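Local structure of UTP--glucose-1-phosphate uridylyltransferase (Acinetobacter baumannii, 6IKX) at residues A[53-58]-A[100-105]; A[115-120]-A[216-221]; A[48-53]-A[95-100]. The protein catalyses the transfer of a uridylyl group from UTP to alpha-D-glucose 1-phosphate, yielding UDP-alpha-D-glucose and diphosphate. The protein carries 1 engineered substitution. One frame throughout, in Å; residues are numbered along the deposited sequence.

Contacts 1 and 3 are two halves of one feature, the parallel pairing of strand 50-55 with strand 97-102 in the mixed central sheet; their centres lie about 15 Å apart, and L53 and S100 belong to both. Contact 3 holds the beginnings of the strands, contact 1 their ends and the loops that follow. The chain then runs through helix 109-115 into segment 115-120 of contact 2, which packs on the sheet: V119 touches Q50, I52 and I99, and C115 touches V54 and Q103. Contact 2, completed much later by helix 216-220, lies about 15 and 17 Å from contacts 1 and 3, centre to centre. Of the three, contact 1 holds a nucleotide-binding residue, Q103; contact 2 joins flanking helices.

Contact 1 (A[53-58]-A[100-105]); sequences LVTHSS and SVRQPQ
R102 lays one face of its guanidinium against the backbone of the turn after the neighbouring strand, with S57 CA 3.5 Å above the plane and displaced toward the rim, and H56 C over the same face. Its NH1 lies 3.5 Å from S57 CB, while T55 CG2 sits at the edge of the group. The bend at chi2 (-63°) turns CD back over the partner strand, where it packs 3.8 Å from T55 CG2. The charged end is held from another chain, by a hydrogen bond from NH1 to N64 and a salt bridge to D67, both of the second subunit.

Underneath, the strands run parallel, T55 paired with R102 and V54 with V101. T55 turns both its backbone N and its O to strand 97-102: the N donates to V101 O (2.7 Å), and the O accepts from Q103 N (3.0 Å), so the pairing extends one residue beyond that strand. On the opposite face of the sheet, the isopropyl groups of V54 and V101 lie abreast, with CG2 of V54 4.1 Å from CG1 of V101. V54 CG1 in turn meets Q103 CB at 4.0 Å. Hydrogen bonds from Q103 NE2 to G108 O and H111 ND1 anchor its amide. The arrangement belongs to the GT-A type nucleotidyltransferase fold, in which parallel strands end at the nucleotide pocket; Q103 is one of the residues that bind UTP and UDP-glucose.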
loop_
_atom_site.group_PDB
_atom_site.type_symbol
_atom_site.label_atom_id
_atom_site.label_comp_id
_atom_site.label_asym_id
_atom_site.label_seq_id
_atom_site.Cartn_x
_atom_site.Cartn_y
_atom_site.Cartn_z
ATOM N N LEU A 53 -7.507 2.897 -16.732
ATOM C CA LEU A 53 -6.080 2.666 -16.345
ATOM C C LEU A 53 -5.804 1.149 -16.415
ATOM O O LEU A 53 -6.468 0.415 -15.675
ATOM C CB LEU A 53 -5.852 3.152 -14.901
ATOM C CG LEU A 53 -6.114 4.620 -14.607
ATOM C CD1 LEU A 53 -5.881 4.925 -13.150
ATOM C CD2 LEU A 53 -5.254 5.519 -15.449
ATOM N N VAL A 54 -4.899 0.672 -17.265
ATOM C CA VAL A 54 -4.443 -0.746 -17.207
ATOM C C VAL A 54 -3.238 -0.748 -16.280
ATOM O O VAL A 54 -2.201 -0.146 -16.650
ATOM C CB VAL A 54 -4.111 -1.321 -18.598
ATOM C CG1 VAL A 54 -3.802 -2.799 -18.538
ATOM C CG2 VAL A 54 -5.255 -1.109 -19.557
ATOM N N THR A 55 -3.361 -1.358 -15.106
ATOM C CA THR A 55 -2.383 -1.052 -14.032
ATOM C C THR A 55 -1.707 -2.305 -13.446
ATOM O O THR A 55 -1.983 -3.450 -13.810
ATOM C CB THR A 55 -3.036 -0.106 -13.003
ATOM O OG1 THR A 55 -1.974 0.574 -12.327
ATOM C CG2 THR A 55 -3.975 -0.782 -12.031
ATOM N N HIS A 56 -0.747 -2.034 -12.596
ATOM C CA HIS A 56 0.068 -3.011 -11.847
ATOM C C HIS A 56 -0.260 -2.825 -10.372
ATOM O O HIS A 56 -0.511 -1.640 -9.958
ATOM C CB HIS A 56 1.539 -2.765 -12.192
ATOM C CG HIS A 56 2.489 -3.761 -11.643
ATOM N ND1 HIS A 56 3.312 -3.471 -10.574
ATOM C CD2 HIS A 56 2.760 -5.025 -12.009
ATOM C CE1 HIS A 56 4.056 -4.523 -10.302
ATOM N NE2 HIS A 56 3.734 -5.490 -11.173
ATOM N N SER A 57 -0.178 -3.928 -9.631
ATOM C CA SER A 57 -0.329 -4.029 -8.154
ATOM C C SER A 57 0.549 -3.008 -7.411
ATOM O O SER A 57 0.228 -2.729 -6.273
ATOM C CB SER A 57 -0.027 -5.447 -7.687
ATOM O OG SER A 57 1.330 -5.761 -7.964
ATOM N N SER A 58 1.594 -2.457 -8.005
ATOM C CA SER A 58 2.463 -1.438 -7.337
ATOM C C SER A 58 1.974 0.005 -7.567
ATOM O O SER A 58 2.621 0.895 -7.080
ATOM C CB SER A 58 3.902 -1.561 -7.797
ATOM O OG SER A 58 4.043 -1.052 -9.115
ATOM N N SER A 100 -10.173 0.858 -13.174
ATOM C CA SER A 100 -8.927 0.064 -13.092
ATOM C C SER A 100 -9.160 -1.359 -13.575
ATOM O O SER A 100 -10.188 -1.976 -13.183
ATOM C CB SER A 100 -8.389 0.054 -11.703
ATOM O OG SER A 100 -7.474 1.118 -11.568
ATOM N N VAL A 101 -8.191 -1.855 -14.340
ATOM C CA VAL A 101 -8.041 -3.304 -14.622
ATOM C C VAL A 101 -6.547 -3.582 -14.577
ATOM O O VAL A 101 -5.738 -2.659 -14.828
ATOM C CB VAL A 101 -8.702 -3.683 -15.966
ATOM C CG1 VAL A 101 -7.948 -3.081 -17.149
ATOM C CG2 VAL A 101 -8.850 -5.193 -16.100
ATOM N N ARG A 102 -6.210 -4.791 -14.157
ATOM C CA ARG A 102 -4.805 -5.239 -13.959
ATOM C C ARG A 102 -4.282 -5.907 -15.221
ATOM O O ARG A 102 -4.948 -6.823 -15.718
ATOM C CB ARG A 102 -4.719 -6.221 -12.780
ATOM C CG ARG A 102 -4.978 -5.535 -11.452
ATOM C CD ARG A 102 -3.960 -4.459 -11.083
ATOM N NE ARG A 102 -4.153 -3.921 -9.733
ATOM C CZ ARG A 102 -3.863 -4.544 -8.585
ATOM N NH1 ARG A 102 -3.369 -5.768 -8.560
ATOM N NH2 ARG A 102 -4.116 -3.954 -7.437
ATOM N N GLN A 103 -3.109 -5.484 -15.696
ATOM C CA GLN A 103 -2.263 -6.308 -16.605
ATOM C C GLN A 103 -1.587 -7.386 -15.765
ATOM O O GLN A 103 -0.700 -7.048 -15.004
ATOM C CB GLN A 103 -1.161 -5.489 -17.262
ATOM C CG GLN A 103 -0.316 -6.326 -18.204
ATOM C CD GLN A 103 0.372 -5.449 -19.205
ATOM O OE1 GLN A 103 0.745 -4.318 -18.889
ATOM N NE2 GLN A 103 0.574 -5.986 -20.400
ATOM N N PRO A 104 -2.034 -8.664 -15.787
ATOM C CA PRO A 104 -1.538 -9.664 -14.844
ATOM C C PRO A 104 -0.030 -9.948 -14.939
ATOM O O PRO A 104 0.567 -10.226 -13.908
ATOM C CB PRO A 104 -2.348 -10.937 -15.192
ATOM C CG PRO A 104 -2.916 -10.703 -16.564
ATOM C CD PRO A 104 -3.079 -9.202 -16.674
ATOM N N GLN A 105 0.529 -9.917 -16.162
ATOM C CA GLN A 105 1.995 -9.965 -16.434
ATOM C C GLN A 105 2.358 -8.895 -17.445
ATOM O O GLN A 105 1.545 -8.523 -18.296
ATOM C CB GLN A 105 2.452 -11.321 -16.982
ATOM C CG GLN A 105 2.168 -12.471 -16.022
ATOM C CD GLN A 105 2.288 -13.806 -16.709
ATOM O OE1 GLN A 105 1.693 -14.054 -17.773
ATOM N NE2 GLN A 105 3.112 -14.649 -16.109
#

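Contact 2 (A[115-120]-A[216-221]); sequences CAKSVV and IMQLLE
M217 and K117 run alongside each other in opposing senses, the thioether against the root of the lysine. M217 bends at chi2 (-75°), which brings SD 3.7 Å from K117 CA and close to K117 CB as well. The methyl group goes on to V120, with M217 CE 3.8 Å from V120 CG2. F125 of the adjoining strand and V113 of helix 109-115 also touch M217, placing the thioether in an apolar seam between short helices and sheet.

K117 takes the contrasting form. Its CG is anti to the backbone N (chi1 164°) and the chain stays extended to the end, so the methylenes run past M217 CB before the ammonium group meets E221, at the far end of segment 216-221. There NZ makes a salt bridge of 2.7 Å with E221 OE2, approaching on the syn side of the carboxylate; E221 OE1 is farther, 3.3 Å from NZ. The two side chains cross at about a right angle. Q218, bent at chi2, brings NE2 to 3.6 Å from K117 CE, a packing contact across the lysine.

The chemistry is thus graded from a buried thioether to a charged pair at an exposed margin, where solvent would probably weaken the attraction.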
loop_
_atom_site.group_PDB
_atom_site.type_symbol
_atom_site.label_atom_id
_atom_site.label_comp_id
_atom_site.label_asym_id
_atom_site.label_seq_id
_atom_site.Cartn_x
_atom_site.Cartn_y
_atom_site.Cartn_z
ATOM N N CYS A 115 -6.199 -6.274 -22.166
ATOM C CA CYS A 115 -6.646 -6.351 -20.742
ATOM C C CYS A 115 -7.879 -5.469 -20.511
ATOM O O CYS A 115 -8.715 -5.840 -19.726
ATOM C CB CYS A 115 -5.553 -5.927 -19.767
ATOM S SG CYS A 115 -4.147 -7.070 -19.675
ATOM N N ALA A 116 -8.037 -4.392 -21.259
ATOM C CA ALA A 116 -9.212 -3.504 -21.162
ATOM C C ALA A 116 -10.373 -3.960 -22.057
ATOM O O ALA A 116 -11.249 -3.142 -22.308
ATOM C CB ALA A 116 -8.799 -2.098 -21.524
ATOM N N LYS A 117 -10.437 -5.201 -22.511
ATOM C CA LYS A 117 -11.444 -5.574 -23.546
ATOM C C LYS A 117 -12.847 -5.438 -22.950
ATOM O O LYS A 117 -13.701 -4.792 -23.568
ATOM C CB LYS A 117 -11.186 -6.988 -24.054
ATOM C CG LYS A 117 -12.340 -7.619 -24.810
ATOM C CD LYS A 117 -11.974 -8.937 -25.424
ATOM C CE LYS A 117 -13.179 -9.794 -25.746
ATOM N NZ LYS A 117 -12.766 -11.190 -26.028
ATOM N N SER A 118 -13.070 -6.067 -21.797
ATOM C CA SER A 118 -14.355 -6.134 -21.062
ATOM C C SER A 118 -14.887 -4.735 -20.811
ATOM O O SER A 118 -16.080 -4.529 -20.969
ATOM C CB SER A 118 -14.173 -6.859 -19.759
ATOM O OG SER A 118 -13.319 -6.112 -18.915
ATOM N N VAL A 119 -14.007 -3.810 -20.453
ATOM C CA VAL A 119 -14.391 -2.412 -20.156
ATOM C C VAL A 119 -14.623 -1.698 -21.478
ATOM O O VAL A 119 -15.525 -0.874 -21.518
ATOM C CB VAL A 119 -13.349 -1.729 -19.256
ATOM C CG1 VAL A 119 -13.731 -0.320 -18.862
ATOM C CG2 VAL A 119 -13.131 -2.560 -18.013
ATOM N N VAL A 120 -13.867 -1.973 -22.542
ATOM C CA VAL A 120 -14.095 -1.240 -23.837
ATOM C C VAL A 120 -15.399 -1.723 -24.533
ATOM O O VAL A 120 -16.082 -0.885 -25.225
ATOM C CB VAL A 120 -12.892 -1.368 -24.785
ATOM C CG1 VAL A 120 -13.269 -1.010 -26.229
ATOM C CG2 VAL A 120 -11.727 -0.524 -24.293
ATOM N N ILE A 216 -10.248 -4.174 -32.767
ATOM C CA ILE A 216 -8.789 -4.302 -32.482
ATOM C C ILE A 216 -8.578 -5.363 -31.406
ATOM O O ILE A 216 -7.507 -5.902 -31.385
ATOM C CB ILE A 216 -8.147 -2.966 -32.046
ATOM C CG1 ILE A 216 -6.649 -2.864 -32.362
ATOM C CG2 ILE A 216 -8.388 -2.738 -30.563
ATOM C CD1 ILE A 216 -6.265 -3.134 -33.810
ATOM N N MET A 217 -9.556 -5.605 -30.536
ATOM C CA MET A 217 -9.410 -6.520 -29.371
ATOM C C MET A 217 -9.387 -7.974 -29.832
ATOM O O MET A 217 -8.704 -8.772 -29.166
ATOM C CB MET A 217 -10.549 -6.358 -28.349
ATOM C CG MET A 217 -10.582 -5.005 -27.692
ATOM S SD MET A 217 -9.292 -4.783 -26.453
ATOM C CE MET A 217 -9.559 -3.042 -26.136
ATOM N N GLN A 218 -10.131 -8.310 -30.889
ATOM C CA GLN A 218 -10.174 -9.689 -31.451
ATOM C C GLN A 218 -8.951 -9.868 -32.324
ATOM O O GLN A 218 -8.400 -10.980 -32.378
ATOM C CB GLN A 218 -11.434 -9.936 -32.270
ATOM C CG GLN A 218 -12.601 -10.418 -31.425
ATOM C CD GLN A 218 -13.188 -9.284 -30.629
ATOM O OE1 GLN A 218 -13.407 -8.200 -31.164
ATOM N NE2 GLN A 218 -13.442 -9.533 -29.349
ATOM N N LEU A 219 -8.538 -8.782 -32.957
ATOM C CA LEU A 219 -7.243 -8.762 -33.647
ATOM C C LEU A 219 -6.123 -9.040 -32.634
ATOM O O LEU A 219 -5.282 -9.912 -32.945
ATOM C CB LEU A 219 -7.083 -7.425 -34.364
ATOM C CG LEU A 219 -8.087 -7.170 -35.495
ATOM C CD1 LEU A 219 -7.746 -5.891 -36.267
ATOM C CD2 LEU A 219 -8.158 -8.354 -36.433
ATOM N N LEU A 220 -6.080 -8.366 -31.475
ATOM C CA LEU A 220 -4.989 -8.563 -30.454
ATOM C C LEU A 220 -5.026 -10.008 -29.925
ATOM O O LEU A 220 -3.958 -10.533 -29.617
ATOM C CB LEU A 220 -5.106 -7.544 -29.314
ATOM C CG LEU A 220 -4.627 -6.123 -29.643
ATOM C CD1 LEU A 220 -5.151 -5.139 -28.637
ATOM C CD2 LEU A 220 -3.110 -6.020 -29.687
ATOM N N GLU A 221 -6.204 -10.641 -29.851
ATOM C CA GLU A 221 -6.346 -12.052 -29.399
ATOM C C GLU A 221 -5.746 -13.005 -30.447
ATOM O O GLU A 221 -5.653 -14.184 -30.145
ATOM C CB GLU A 221 -7.816 -12.402 -29.139
ATOM C CG GLU A 221 -8.299 -11.921 -27.782
ATOM C CD GLU A 221 -9.793 -11.910 -27.491
ATOM O OE1 GLU A 221 -10.601 -11.899 -28.434
ATOM O OE2 GLU A 221 -10.146 -11.864 -26.293
#

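Contact 3 (A[48-53]-A[95-100]); sequences IEQIIL and HVSVIS
E49 O, at the entrance to the paired strands, is gripped by S97 N at 2.9 Å and by a water molecule that donates to it, while the CA-H of V96 also points to it. The same water donates to H95 O (2.9 Å), tying the two incoming loops together before the sheet proper begins. The S97 hydroxyl is hydrogen-bonded to this water as well, and has a weak hydrogen bond to S118 of the second subunit.

From here the backbones run parallel in register, Q50 beside S97 through L53 beside S100. I51 uses both its polar backbone atoms, N toward S97 O and O toward I99 N. I99 O then receives L53 N at 2.8 Å. Strand 4-8 takes up bonds on the other edge, where I52 pairs with A5 and L7.

One face carries Q50, S97, I52 and I99. Q50 CG is anti to the backbone N (chi1 -163°), and the extended chain crosses I99, with NE2 3.7 Å from I99 CG1. V119 of helix 117-120 in the same chain touches Q50, I52 and I99, and V119 of the second subunit also packs on I99. On the opposite face L53 reaches across to V98: chi2 of 178° extends CD1 to 3.7 Å from V98 CG1. I51 CB touches V98 CG2 more loosely.

At the outer end, the E49 carboxylate is turned 81° from the plane of the H95 ring. E49 CG meets the ring edge 3.7 Å from ND1, but OE2 remains 4.0 Å from that nitrogen. Any attraction there would depend on whether the histidine is protonated and, without direct contact of the charged atoms, would probably be modest, leaving backbone bonds, shared water and apolar packing to hold the strands.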
loop_
_atom_site.group_PDB
_atom_site.type_symbol
_atom_site.label_atom_id
_atom_site.label_comp_id
_atom_site.label_asym_id
_atom_site.label_seq_id
_atom_site.Cartn_x
_atom_site.Cartn_y
_atom_site.Cartn_z
ATOM N N ILE A 48 -13.067 12.927 -23.534
ATOM C CA ILE A 48 -13.067 11.581 -22.888
ATOM C C ILE A 48 -13.813 11.703 -21.560
ATOM O O ILE A 48 -13.672 12.734 -20.852
ATOM C CB ILE A 48 -11.647 10.983 -22.737
ATOM C CG1 ILE A 48 -10.951 10.824 -24.095
ATOM C CG2 ILE A 48 -11.676 9.663 -21.947
ATOM C CD1 ILE A 48 -11.641 9.847 -25.027
ATOM N N GLU A 49 -14.542 10.655 -21.219
ATOM C CA GLU A 49 -15.404 10.593 -20.016
ATOM C C GLU A 49 -15.031 9.434 -19.101
ATOM O O GLU A 49 -15.365 9.538 -17.915
ATOM C CB GLU A 49 -16.861 10.438 -20.463
ATOM C CG GLU A 49 -17.427 11.752 -20.983
ATOM C CD GLU A 49 -18.877 11.736 -21.427
ATOM O OE1 GLU A 49 -19.517 10.654 -21.375
ATOM O OE2 GLU A 49 -19.345 12.805 -21.849
ATOM N N GLN A 50 -14.490 8.348 -19.660
ATOM C CA GLN A 50 -14.103 7.114 -18.942
ATOM C C GLN A 50 -12.607 6.872 -19.180
ATOM O O GLN A 50 -12.224 6.531 -20.367
ATOM C CB GLN A 50 -14.928 5.916 -19.407
ATOM C CG GLN A 50 -14.872 4.729 -18.440
ATOM C CD GLN A 50 -15.576 3.504 -18.972
ATOM O OE1 GLN A 50 -15.543 3.188 -20.164
ATOM N NE2 GLN A 50 -16.237 2.794 -18.081
ATOM N N ILE A 51 -11.804 7.112 -18.121
ATOM C CA ILE A 51 -10.334 6.869 -18.070
ATOM C C ILE A 51 -10.145 5.419 -17.636
ATOM O O ILE A 51 -10.562 5.065 -16.533
ATOM C CB ILE A 51 -9.638 7.894 -17.156
ATOM C CG1 ILE A 51 -9.717 9.303 -17.757
ATOM C CG2 ILE A 51 -8.185 7.506 -16.878
ATOM C CD1 ILE A 51 -9.124 9.402 -19.147
ATOM N N ILE A 52 -9.629 4.573 -18.518
ATOM C CA ILE A 52 -9.434 3.122 -18.228
ATOM C C ILE A 52 -7.944 2.897 -17.996
ATOM O O ILE A 52 -7.217 2.799 -19.004
ATOM C CB ILE A 52 -9.989 2.250 -19.366
ATOM C CG1 ILE A 52 -11.411 2.682 -19.736
ATOM C CG2 ILE A 52 -9.916 0.767 -18.993
ATOM C CD1 ILE A 52 -11.997 1.967 -20.935
ATOM N N LEU A 53 -7.507 2.897 -16.732
ATOM C CA LEU A 53 -6.080 2.666 -16.345
ATOM C C LEU A 53 -5.804 1.149 -16.415
ATOM O O LEU A 53 -6.468 0.415 -15.675
ATOM C CB LEU A 53 -5.852 3.152 -14.901
ATOM C CG LEU A 53 -6.114 4.620 -14.607
ATOM C CD1 LEU A 53 -5.881 4.925 -13.150
ATOM C CD2 LEU A 53 -5.254 5.519 -15.449
ATOM N N HIS A 95 -18.610 14.351 -14.375
ATOM C CA HIS A 95 -19.009 13.359 -15.411
ATOM C C HIS A 95 -17.884 12.386 -15.847
ATOM O O HIS A 95 -18.164 11.577 -16.751
ATOM C CB HIS A 95 -19.516 14.120 -16.631
ATOM C CG HIS A 95 -18.474 14.934 -17.315
ATOM N ND1 HIS A 95 -17.883 14.521 -18.502
ATOM C CD2 HIS A 95 -17.947 16.144 -17.022
ATOM C CE1 HIS A 95 -17.035 15.440 -18.913
ATOM N NE2 HIS A 95 -17.067 16.451 -18.021
ATOM N N VAL A 96 -16.664 12.466 -15.294
ATOM C CA VAL A 96 -15.516 11.616 -15.720
ATOM C C VAL A 96 -15.314 10.543 -14.650
ATOM O O VAL A 96 -15.154 10.892 -13.476
ATOM C CB VAL A 96 -14.235 12.438 -15.962
ATOM C CG1 VAL A 96 -13.001 11.558 -16.140
ATOM C CG2 VAL A 96 -14.394 13.367 -17.156
ATOM N N SER A 97 -15.329 9.281 -15.044
ATOM C CA SER A 97 -15.056 8.160 -14.121
ATOM C C SER A 97 -13.638 7.656 -14.416
ATOM O O SER A 97 -13.225 7.738 -15.570
ATOM C CB SER A 97 -16.119 7.104 -14.282
ATOM O OG SER A 97 -16.322 6.854 -15.660
ATOM N N VAL A 98 -12.899 7.214 -13.404
ATOM C CA VAL A 98 -11.582 6.556 -13.577
ATOM C C VAL A 98 -11.725 5.095 -13.176
ATOM O O VAL A 98 -12.171 4.866 -12.075
ATOM C CB VAL A 98 -10.517 7.255 -12.735
ATOM C CG1 VAL A 98 -9.175 6.545 -12.900
ATOM C CG2 VAL A 98 -10.422 8.720 -13.116
ATOM N N ILE A 99 -11.339 4.170 -14.047
ATOM C CA ILE A 99 -11.593 2.700 -13.938
ATOM C C ILE A 99 -10.252 1.963 -13.904
ATOM O O ILE A 99 -9.326 2.363 -14.642
ATOM C CB ILE A 99 -12.380 2.190 -15.154
ATOM C CG1 ILE A 99 -13.690 2.952 -15.343
ATOM C CG2 ILE A 99 -12.610 0.693 -15.041
ATOM C CD1 ILE A 99 -14.561 2.977 -14.105
ATOM N N SER A 100 -10.173 0.858 -13.174
ATOM C CA SER A 100 -8.927 0.064 -13.092
ATOM C C SER A 100 -9.160 -1.359 -13.575
ATOM O O SER A 100 -10.188 -1.976 -13.183
ATOM C CB SER A 100 -8.389 0.054 -11.703
ATOM O OG SER A 100 -7.474 1.118 -11.568
HETATM O O HOH W 1 -17.858 8.651 -16.560
#